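Local coordinates for protein potential RNA-dependent RNA polymerase (Human picobirnavirus, PDB 5I62) that catalyses RNA-templated synthesis of RNA from ribonucleoside triphosphates, probably serving both transcription and genome replication of a small double-stranded RNA virus, at residues Y95-F106 / D266-V276; E129-K138 / R150-C160. All coordinates share one frame; numbering follows the deposited sequence.

Interaction 1: Y95-F106 / D266-V276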
loop_
_atom_site.group_PDB
_atom_site.type_symbol
_atom_site.label_atom_id
_atom_site.label_comp_id
_atom_site.label_asym_id
_atom_site.label_seq_id
_atom_site.Cartn_x
_atom_site.Cartn_y
_atom_site.Cartn_z
ATOM N N TYR A 95 -3.939 -0.492 -16.831
ATOM C CA TYR A 95 -3.026 -1.588 -16.518
ATOM C C TYR A 95 -2.508 -2.281 -17.769
ATOM O O TYR A 95 -1.399 -2.833 -17.759
ATOM C CB TYR A 95 -3.707 -2.606 -15.604
ATOM C CG TYR A 95 -3.782 -2.136 -14.182
ATOM C CD1 TYR A 95 -4.785 -1.277 -13.765
ATOM C CD2 TYR A 95 -2.801 -2.493 -13.274
ATOM C CE1 TYR A 95 -4.839 -0.823 -12.466
ATOM C CE2 TYR A 95 -2.838 -2.042 -11.970
ATOM C CZ TYR A 95 -3.857 -1.207 -11.575
ATOM O OH TYR A 95 -3.889 -0.765 -10.278
ATOM N N TYR A 96 -3.313 -2.323 -18.827
ATOM C CA TYR A 96 -2.940 -3.007 -20.057
ATOM C C TYR A 96 -2.191 -2.083 -21.008
ATOM O O TYR A 96 -1.291 -2.523 -21.719
ATOM C CB TYR A 96 -4.193 -3.556 -20.751
ATOM C CG TYR A 96 -4.807 -4.718 -20.003
ATOM C CD1 TYR A 96 -5.722 -4.504 -18.987
ATOM C CD2 TYR A 96 -4.442 -6.027 -20.300
ATOM C CE1 TYR A 96 -6.276 -5.569 -18.277
ATOM C CE2 TYR A 96 -4.989 -7.102 -19.606
ATOM C CZ TYR A 96 -5.899 -6.865 -18.596
ATOM O OH TYR A 96 -6.434 -7.932 -17.904
ATOM N N ASP A 97 -2.559 -0.811 -21.026
ATOM C CA ASP A 97 -2.015 0.116 -22.006
ATOM C C ASP A 97 -0.760 0.832 -21.516
ATOM O O ASP A 97 0.055 1.258 -22.334
ATOM C CB ASP A 97 -3.096 1.126 -22.392
ATOM C CG ASP A 97 -4.277 0.469 -23.103
ATOM O OD1 ASP A 97 -4.091 -0.613 -23.709
ATOM O OD2 ASP A 97 -5.401 1.009 -23.024
ATOM N N SER A 98 -0.565 0.956 -20.206
ATOM C CA SER A 98 0.550 1.757 -19.712
ATOM C C SER A 98 1.895 1.040 -19.777
ATOM O O SER A 98 2.918 1.669 -19.516
ATOM C CB SER A 98 0.299 2.209 -18.271
ATOM O OG SER A 98 -0.899 2.972 -18.171
ATOM N N ILE A 99 1.928 -0.262 -20.070
ATOM C CA ILE A 99 3.199 -0.979 -20.069
ATOM C C ILE A 99 3.903 -0.943 -21.410
ATOM O O ILE A 99 4.965 -1.557 -21.554
ATOM C CB ILE A 99 3.037 -2.446 -19.644
ATOM C CG1 ILE A 99 2.070 -3.156 -20.605
ATOM C CG2 ILE A 99 2.581 -2.507 -18.186
ATOM C CD1 ILE A 99 1.997 -4.626 -20.417
ATOM N N SER A 100 3.343 -0.265 -22.403
ATOM C CA SER A 100 3.951 -0.235 -23.725
ATOM C C SER A 100 4.534 1.136 -24.078
ATOM O O SER A 100 4.822 1.401 -25.245
ATOM C CB SER A 100 2.945 -0.711 -24.772
ATOM O OG SER A 100 1.859 0.181 -24.875
ATOM N N LYS A 101 4.712 2.011 -23.090
ATOM C CA LYS A 101 5.432 3.251 -23.315
ATOM C C LYS A 101 6.899 2.953 -23.642
ATOM O O LYS A 101 7.412 1.871 -23.347
ATOM C CB LYS A 101 5.318 4.157 -22.090
ATOM C CG LYS A 101 3.887 4.642 -21.887
ATOM C CD LYS A 101 3.697 5.600 -20.708
ATOM C CE LYS A 101 2.203 6.000 -20.636
ATOM N NZ LYS A 101 1.851 7.005 -19.592
ATOM N N ASP A 102 7.563 3.913 -24.299
ATOM C CA ASP A 102 8.990 3.771 -24.588
ATOM C C ASP A 102 9.743 3.445 -23.303
ATOM O O ASP A 102 9.544 4.098 -22.277
ATOM C CB ASP A 102 9.545 5.058 -25.198
ATOM C CG ASP A 102 8.843 5.458 -26.494
ATOM O OD1 ASP A 102 8.350 4.565 -27.221
ATOM O OD2 ASP A 102 8.777 6.672 -26.782
ATOM N N GLN A 103 10.594 2.422 -23.354
ATOM C CA GLN A 103 11.262 1.950 -22.144
ATOM C C GLN A 103 12.658 1.452 -22.487
ATOM O O GLN A 103 12.817 0.520 -23.281
ATOM C CB GLN A 103 10.427 0.857 -21.456
ATOM C CG GLN A 103 9.961 -0.233 -22.393
ATOM C CD GLN A 103 8.875 -1.116 -21.804
ATOM O OE1 GLN A 103 9.157 -2.214 -21.305
ATOM N NE2 GLN A 103 7.619 -0.655 -21.892
ATOM N N VAL A 104 13.669 2.075 -21.892
ATOM C CA VAL A 104 15.060 1.693 -22.126
ATOM C C VAL A 104 15.537 0.731 -21.044
ATOM O O VAL A 104 14.994 0.714 -19.933
ATOM C CB VAL A 104 15.980 2.926 -22.213
ATOM C CG1 VAL A 104 15.428 3.955 -23.205
ATOM C CG2 VAL A 104 16.174 3.544 -20.839
ATOM N N PRO A 105 16.545 -0.089 -21.329
ATOM C CA PRO A 105 17.053 -1.035 -20.324
ATOM C C PRO A 105 17.666 -0.310 -19.137
ATOM O O PRO A 105 18.061 0.855 -19.224
ATOM C CB PRO A 105 18.121 -1.835 -21.087
ATOM C CG PRO A 105 17.716 -1.722 -22.547
ATOM C CD PRO A 105 17.094 -0.341 -22.679
ATOM N N PHE A 106 17.750 -1.026 -18.017
ATOM C CA PHE A 106 18.357 -0.498 -16.802
ATOM C C PHE A 106 19.875 -0.612 -16.881
ATOM O O PHE A 106 20.410 -1.542 -17.485
ATOM C CB PHE A 106 17.868 -1.266 -15.573
ATOM C CG PHE A 106 16.497 -0.868 -15.085
ATOM C CD1 PHE A 106 15.364 -1.064 -15.875
ATOM C CD2 PHE A 106 16.338 -0.363 -13.806
ATOM C CE1 PHE A 106 14.092 -0.726 -15.397
ATOM C CE2 PHE A 106 15.086 -0.032 -13.319
ATOM C CZ PHE A 106 13.954 -0.215 -14.115
ATOM N N ASP A 266 1.996 1.082 -10.484
ATOM C CA ASP A 266 1.630 -0.305 -10.754
ATOM C C ASP A 266 1.343 -0.508 -12.235
ATOM O O ASP A 266 1.810 -1.476 -12.851
ATOM C CB ASP A 266 0.391 -0.705 -9.936
ATOM C CG ASP A 266 0.633 -0.692 -8.428
ATOM O OD1 ASP A 266 1.761 -0.409 -7.984
ATOM O OD2 ASP A 266 -0.329 -0.972 -7.679
ATOM N N GLN A 267 0.549 0.398 -12.807
ATOM C CA GLN A 267 0.112 0.270 -14.191
ATOM C C GLN A 267 1.289 0.324 -15.160
ATOM O O GLN A 267 1.247 -0.298 -16.226
ATOM C CB GLN A 267 -0.899 1.364 -14.523
ATOM C CG GLN A 267 -2.243 1.311 -13.764
ATOM C CD GLN A 267 -2.213 1.991 -12.401
ATOM O OE1 GLN A 267 -1.176 2.050 -11.737
ATOM N NE2 GLN A 267 -3.361 2.523 -11.987
ATOM N N HIS A 268 2.336 1.066 -14.816
ATOM C CA HIS A 268 3.483 1.241 -15.695
ATOM C C HIS A 268 4.590 0.237 -15.424
ATOM O O HIS A 268 5.665 0.338 -16.035
ATOM C CB HIS A 268 4.056 2.658 -15.551
ATOM C CG HIS A 268 3.199 3.733 -16.144
ATOM N ND1 HIS A 268 2.131 4.284 -15.476
ATOM C CD2 HIS A 268 3.272 4.379 -17.333
ATOM C CE1 HIS A 268 1.565 5.204 -16.235
ATOM N NE2 HIS A 268 2.238 5.282 -17.366
ATOM N N PHE A 269 4.380 -0.707 -14.505
ATOM C CA PHE A 269 5.444 -1.642 -14.124
ATOM C C PHE A 269 5.560 -2.682 -15.236
ATOM O O PHE A 269 5.017 -3.786 -15.171
ATOM C CB PHE A 269 5.154 -2.259 -12.757
ATOM C CG PHE A 269 6.379 -2.735 -12.035
ATOM C CD1 PHE A 269 7.199 -1.839 -11.353
ATOM C CD2 PHE A 269 6.718 -4.070 -12.044
ATOM C CE1 PHE A 269 8.337 -2.280 -10.690
ATOM C CE2 PHE A 269 7.868 -4.521 -11.393
ATOM C CZ PHE A 269 8.665 -3.633 -10.705
ATOM N N ASN A 270 6.327 -2.318 -16.261
ATOM C CA ASN A 270 6.308 -2.941 -17.580
ATOM C C ASN A 270 7.304 -4.105 -17.632
ATOM O O ASN A 270 7.998 -4.389 -16.664
ATOM C CB ASN A 270 6.597 -1.859 -18.615
ATOM C CG ASN A 270 7.931 -1.164 -18.352
ATOM O OD1 ASN A 270 8.938 -1.812 -18.071
ATOM N ND2 ASN A 270 7.927 0.159 -18.431
ATOM N N PRO A 271 7.403 -4.807 -18.771
ATOM C CA PRO A 271 8.293 -5.976 -18.829
ATOM C C PRO A 271 9.758 -5.645 -18.614
ATOM O O PRO A 271 10.517 -6.529 -18.218
ATOM C CB PRO A 271 8.051 -6.538 -20.237
ATOM C CG PRO A 271 6.610 -6.157 -20.536
ATOM C CD PRO A 271 6.492 -4.767 -19.942
ATOM N N THR A 272 10.180 -4.405 -18.865
ATOM C CA THR A 272 11.552 -4.042 -18.544
ATOM C C THR A 272 11.753 -4.023 -17.035
ATOM O O THR A 272 12.697 -4.632 -16.518
ATOM C CB THR A 272 11.886 -2.688 -19.180
ATOM O OG1 THR A 272 11.715 -2.783 -20.598
ATOM C CG2 THR A 272 13.323 -2.299 -18.886
ATOM N N CYS A 273 10.843 -3.364 -16.312
ATOM C CA CYS A 273 10.883 -3.382 -14.852
ATOM C C CYS A 273 10.774 -4.803 -14.312
ATOM O O CYS A 273 11.482 -5.173 -13.370
ATOM C CB CYS A 273 9.762 -2.529 -14.267
ATOM S SG CYS A 273 9.895 -0.790 -14.650
ATOM N N GLN A 274 9.870 -5.602 -14.887
ATOM C CA GLN A 274 9.672 -6.969 -14.418
ATOM C C GLN A 274 10.960 -7.782 -14.532
ATOM O O GLN A 274 11.292 -8.578 -13.645
ATOM C CB GLN A 274 8.542 -7.630 -15.213
ATOM C CG GLN A 274 7.159 -7.002 -15.023
ATOM C CD GLN A 274 6.204 -7.321 -16.197
ATOM O OE1 GLN A 274 6.284 -8.394 -16.801
ATOM N NE2 GLN A 274 5.311 -6.371 -16.523
ATOM N N SER A 275 11.705 -7.601 -15.628
ATOM C CA SER A 275 12.905 -8.413 -15.790
ATOM C C SER A 275 13.968 -8.036 -14.771
ATOM O O SER A 275 14.801 -8.872 -14.419
ATOM C CB SER A 275 13.454 -8.296 -17.211
ATOM O OG SER A 275 13.886 -6.971 -17.428
ATOM N N VAL A 276 13.962 -6.785 -14.291
ATOM C CA VAL A 276 14.897 -6.388 -13.236
ATOM C C VAL A 276 14.511 -7.038 -11.915
ATOM O O VAL A 276 15.369 -7.552 -11.185
ATOM C CB VAL A 276 14.959 -4.856 -13.091
ATOM C CG1 VAL A 276 15.855 -4.484 -11.898
ATOM C CG2 VAL A 276 15.466 -4.208 -14.360
HETATM O O HOH W 1 5.578 1.546 -19.526
HETATM O O HOH W 2 13.771 -2.243 -22.700
#

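Interaction 2: E129-K138 / R150-C160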
loop_
_atom_site.group_PDB
_atom_site.type_symbol
_atom_site.label_atom_id
_atom_site.label_comp_id
_atom_site.label_asym_id
_atom_site.label_seq_id
_atom_site.Cartn_x
_atom_site.Cartn_y
_atom_site.Cartn_z
ATOM N N GLU A 129 4.180 -24.951 0.779
ATOM C CA GLU A 129 2.822 -24.426 0.692
ATOM C C GLU A 129 2.123 -24.480 2.047
ATOM O O GLU A 129 1.429 -23.532 2.431
ATOM C CB GLU A 129 2.028 -25.168 -0.390
ATOM C CG GLU A 129 2.552 -24.833 -1.780
ATOM C CD GLU A 129 1.766 -25.432 -2.929
ATOM O OE1 GLU A 129 0.804 -26.204 -2.707
ATOM O OE2 GLU A 129 2.131 -25.109 -4.082
ATOM N N VAL A 130 2.322 -25.561 2.801
ATOM C CA VAL A 130 1.646 -25.697 4.090
ATOM C C VAL A 130 2.140 -24.640 5.066
ATOM O O VAL A 130 1.347 -23.980 5.750
ATOM C CB VAL A 130 1.841 -27.111 4.671
ATOM C CG1 VAL A 130 1.279 -27.174 6.085
ATOM C CG2 VAL A 130 1.157 -28.150 3.803
ATOM N N ASN A 131 3.463 -24.486 5.169
ATOM C CA ASN A 131 4.012 -23.494 6.090
ATOM C C ASN A 131 3.599 -22.088 5.679
ATOM O O ASN A 131 3.251 -21.258 6.531
ATOM C CB ASN A 131 5.531 -23.638 6.166
ATOM C CG ASN A 131 5.953 -24.952 6.812
ATOM O OD1 ASN A 131 5.236 -25.486 7.661
ATOM N ND2 ASN A 131 7.105 -25.487 6.400
ATOM N N THR A 132 3.583 -21.823 4.369
ATOM C CA THR A 132 3.163 -20.518 3.867
ATOM C C THR A 132 1.712 -20.225 4.226
ATOM O O THR A 132 1.389 -19.137 4.718
ATOM C CB THR A 132 3.359 -20.463 2.345
ATOM O OG1 THR A 132 4.729 -20.711 2.032
ATOM C CG2 THR A 132 2.945 -19.113 1.802
ATOM N N VAL A 133 0.816 -21.177 3.956
ATOM C CA VAL A 133 -0.591 -21.002 4.307
ATOM C C VAL A 133 -0.745 -20.756 5.805
ATOM O O VAL A 133 -1.580 -19.950 6.227
ATOM C CB VAL A 133 -1.421 -22.222 3.855
ATOM C CG1 VAL A 133 -2.843 -22.155 4.429
ATOM C CG2 VAL A 133 -1.462 -22.314 2.339
ATOM N N ALA A 134 0.056 -21.446 6.624
ATOM C CA ALA A 134 -0.067 -21.332 8.077
ATOM C C ALA A 134 0.114 -19.895 8.546
ATOM O O ALA A 134 -0.519 -19.464 9.518
ATOM C CB ALA A 134 0.941 -22.247 8.767
ATOM N N VAL A 135 0.959 -19.125 7.867
ATOM C CA VAL A 135 1.210 -17.780 8.368
ATOM C C VAL A 135 0.432 -16.711 7.598
ATOM O O VAL A 135 0.387 -15.560 8.037
ATOM C CB VAL A 135 2.721 -17.499 8.373
ATOM C CG1 VAL A 135 3.479 -18.683 8.957
ATOM C CG2 VAL A 135 3.178 -17.261 7.040
ATOM N N MET A 136 -0.210 -17.072 6.479
ATOM C CA MET A 136 -1.025 -16.135 5.714
ATOM C C MET A 136 -2.259 -15.690 6.491
ATOM O O MET A 136 -2.755 -16.392 7.379
ATOM C CB MET A 136 -1.498 -16.751 4.390
ATOM C CG MET A 136 -0.422 -16.978 3.367
ATOM S SD MET A 136 -1.103 -17.870 1.957
ATOM C CE MET A 136 -2.141 -16.670 1.156
ATOM N N LYS A 137 -2.781 -14.525 6.105
ATOM C CA LYS A 137 -4.131 -14.147 6.501
ATOM C C LYS A 137 -5.128 -15.100 5.859
ATOM O O LYS A 137 -5.114 -15.303 4.644
ATOM C CB LYS A 137 -4.449 -12.722 6.056
ATOM C CG LYS A 137 -4.008 -11.649 7.019
ATOM C CD LYS A 137 -4.381 -10.253 6.519
ATOM C CE LYS A 137 -5.837 -9.935 6.838
ATOM N NZ LYS A 137 -6.092 -8.471 6.796
ATOM N N LYS A 138 -5.991 -15.702 6.674
ATOM C CA LYS A 138 -6.969 -16.634 6.134
ATOM C C LYS A 138 -8.392 -16.144 6.373
ATOM O O LYS A 138 -9.359 -16.852 6.057
ATOM C CB LYS A 138 -6.706 -18.039 6.675
ATOM C CG LYS A 138 -5.362 -18.518 6.098
ATOM C CD LYS A 138 -4.980 -19.931 6.464
ATOM C CE LYS A 138 -4.614 -20.052 7.918
ATOM N NZ LYS A 138 -3.432 -19.222 8.285
ATOM N N ARG A 150 -10.513 -17.710 2.883
ATOM C CA ARG A 150 -9.405 -18.643 2.711
ATOM C C ARG A 150 -9.494 -19.808 3.687
ATOM O O ARG A 150 -9.263 -20.969 3.314
ATOM C CB ARG A 150 -8.086 -17.907 2.908
ATOM C CG ARG A 150 -7.685 -17.058 1.726
ATOM C CD ARG A 150 -6.525 -16.155 2.106
ATOM N NE ARG A 150 -5.979 -15.466 0.945
ATOM C CZ ARG A 150 -4.957 -14.613 0.998
ATOM N NH1 ARG A 150 -4.378 -14.342 2.154
ATOM N NH2 ARG A 150 -4.521 -14.036 -0.109
ATOM N N LYS A 151 -9.813 -19.503 4.947
ATOM C CA LYS A 151 -9.843 -20.511 5.998
ATOM C C LYS A 151 -10.716 -21.695 5.595
ATOM O O LYS A 151 -10.372 -22.854 5.851
ATOM C CB LYS A 151 -10.348 -19.852 7.280
ATOM C CG LYS A 151 -10.182 -20.643 8.552
ATOM C CD LYS A 151 -10.774 -19.844 9.705
ATOM C CE LYS A 151 -10.050 -20.150 11.006
ATOM N NZ LYS A 151 -10.967 -20.691 12.052
ATOM N N ALA A 152 -11.824 -21.412 4.902
ATOM C CA ALA A 152 -12.808 -22.417 4.536
ATOM C C ALA A 152 -12.347 -23.345 3.418
ATOM O O ALA A 152 -12.929 -24.418 3.246
ATOM C CB ALA A 152 -14.101 -21.727 4.116
ATOM N N VAL A 153 -11.345 -22.960 2.627
ATOM C CA VAL A 153 -11.051 -23.672 1.388
ATOM C C VAL A 153 -9.609 -24.165 1.321
ATOM O O VAL A 153 -9.163 -24.614 0.264
ATOM C CB VAL A 153 -11.405 -22.813 0.159
ATOM C CG1 VAL A 153 -12.912 -22.547 0.105
ATOM C CG2 VAL A 153 -10.583 -21.472 0.155
ATOM N N VAL A 154 -8.878 -24.116 2.436
ATOM C CA VAL A 154 -7.471 -24.522 2.423
ATOM C C VAL A 154 -7.330 -25.946 1.898
ATOM O O VAL A 154 -6.495 -26.229 1.021
ATOM C CB VAL A 154 -6.851 -24.388 3.826
ATOM C CG1 VAL A 154 -5.494 -25.049 3.865
ATOM C CG2 VAL A 154 -6.734 -22.923 4.228
ATOM N N SER A 155 -8.167 -26.862 2.413
ATOM C CA SER A 155 -8.011 -28.268 2.066
ATOM C C SER A 155 -8.354 -28.513 0.604
ATOM O O SER A 155 -7.842 -29.457 0.002
ATOM C CB SER A 155 -8.879 -29.147 2.968
ATOM O OG SER A 155 -10.251 -28.842 2.776
ATOM N N LYS A 156 -9.206 -27.680 0.020
ATOM C CA LYS A 156 -9.519 -27.782 -1.400
ATOM C C LYS A 156 -8.480 -27.110 -2.293
ATOM O O LYS A 156 -8.523 -27.292 -3.514
ATOM C CB LYS A 156 -10.882 -27.156 -1.681
ATOM C CG LYS A 156 -12.040 -27.842 -0.978
ATOM C CD LYS A 156 -13.355 -27.306 -1.526
ATOM C CE LYS A 156 -14.284 -26.860 -0.416
ATOM N NZ LYS A 156 -15.408 -26.014 -0.927
ATOM N N THR A 157 -7.566 -26.328 -1.721
ATOM C CA THR A 157 -6.646 -25.509 -2.499
ATOM C C THR A 157 -5.262 -26.128 -2.612
ATOM O O THR A 157 -4.683 -26.161 -3.703
ATOM C CB THR A 157 -6.549 -24.100 -1.893
ATOM O OG1 THR A 157 -7.839 -23.503 -1.896
ATOM C CG2 THR A 157 -5.608 -23.204 -2.732
ATOM N N ILE A 158 -4.713 -26.613 -1.506
ATOM C CA ILE A 158 -3.373 -27.194 -1.533
ATOM C C ILE A 158 -3.436 -28.728 -1.521
ATOM O O ILE A 158 -4.372 -29.292 -0.988
ATOM C CB ILE A 158 -2.522 -26.660 -0.366
ATOM C CG1 ILE A 158 -3.145 -27.006 0.976
ATOM C CG2 ILE A 158 -2.340 -25.146 -0.486
ATOM C CD1 ILE A 158 -2.244 -26.620 2.171
ATOM N N PRO A 159 -2.437 -29.404 -2.120
ATOM C CA PRO A 159 -1.316 -28.787 -2.830
ATOM C C PRO A 159 -1.759 -28.190 -4.160
ATOM O O PRO A 159 -2.733 -28.665 -4.759
ATOM C CB PRO A 159 -0.349 -29.959 -3.036
ATOM C CG PRO A 159 -1.268 -31.128 -3.198
ATOM C CD PRO A 159 -2.375 -30.878 -2.192
ATOM N N CYS A 160 -1.073 -27.141 -4.600
ATOM C CA CYS A 160 -1.455 -26.443 -5.812
ATOM C C CYS A 160 -0.225 -26.164 -6.668
ATOM O O CYS A 160 0.903 -26.102 -6.182
ATOM C CB CYS A 160 -2.218 -25.134 -5.515
ATOM S SG CYS A 160 -1.333 -23.917 -4.492
#

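Interaction 1: Y95-F106 / D266-V276
Polymerase motif A ends here in the palm: D266, by sequence its second aspartate, and Q267 pack against Y95, and the chain beyond them turns into helix 271-284, against which the 95-106 segment packs. Q267 sets CG almost squarely over the Y95 ring, 3.5 Å from the ring centroid and 7° off the normal, while the Y95 OH and D266 OD2 both bond to S322 OG. S98 makes a second CH-pi contact, with CB 3.7 Å from the centroid of the H268 imidazole. K101, fully extended, brings NZ into the plane of that ring and donates to H268 NE2 at 2.8 Å; ND1 on the same ring bonds to K264 O, so both ring nitrogens are bonded and the rotation of the imidazole is fixed. Farther along, N270 N-caps helix 271-284, its OD1 accepting from C273 N at 3.0 Å while its ND2 bonds to H380 O. The Q103 amide lies stacked on the N270 amide, planes 30° apart. A chi1 of 49° turns the otherwise extended Q103 chain inward, where NE2 donates to I99 O and to K101 O (2.9 Å), and OE1 takes the T272 OG1 hydrogen at 2.7 Å. One amide thus ties the loop to itself and to the first helical turn. At the far end the V276 CG2 methyl sits on a face of the F106 ring, 3.7 Å from its centroid, with C273 SG at the edge; H380 also stacks on F106. The whole is an Asn N-cap at the start of the helix that follows motif A, with the 98-106 loop packed on it.

Interaction 2: E129-K138 / R150-C160
Two short helices, 129-135 and the kinked 150-157, meet through a small apolar middle of V130, V133, V154 and I158 held by polar bonds at both ends, one of them where the chain enters strand 160-165. In the middle V133 and V154 point at each other tip to tip, CG1 to CG1 at 4.0 Å. I158 extends this patch: its CD1 meets V130 CG2 at 4.1 Å, the two side chains crossing at about a right angle, and its CG2 touches V133. At one end E129, extended beyond CG, reaches past the cis-peptide proline P159 to the backbone of C160; OE1 takes the C160 N-H on its syn lone pair at 2.8 Å, and C160 SG lies alongside the carboxylate. At the other end the R150 side chain runs straight from CG to NE (chi2 169°, chi3 172°) and donates from NH1 to K137 O at 2.8 Å. That bond is nearly linear, 169° at the hydrogen, and lies in both the guanidinium and the carbonyl planes. The M136 methyl CE rests over one guanidinium face, offset toward the rim at NH1, 3.4 Å from R150 NH1. Next to it K138 O accepts from K151 N at 2.9 Å, while the K138 side chain doubles back so that NZ grips V133 O and M136 O, closing the C-terminal end of helix 129-135. Helix 208-228 lies against this end, with N211 touching R150 and Q219 touching M136 and V135, and C160 begins strand 160-165, which pairs antiparallel with 168-173.

How the interactions relate
Interaction 2 is nested inside the loop that interaction 1 closes: the order along the chain is 95-106, 129-138, 150-160, 266-276. Their centres are 32 Å apart, and the nearest atoms about 16 Å, so they never touch. The mixed six-stranded sheet connects them. Strand 160-165 starts in interaction 2, while Y95 of interaction 1 packs on V202 of strand 199-205 in that same sheet. Interaction 2 thus joins neighbouring helices over a short stretch of sequence, whereas interaction 1 bridges some 160 residues to bring helix 89-97 and the loop after it, far upstream in sequence, onto the palm beside motif A.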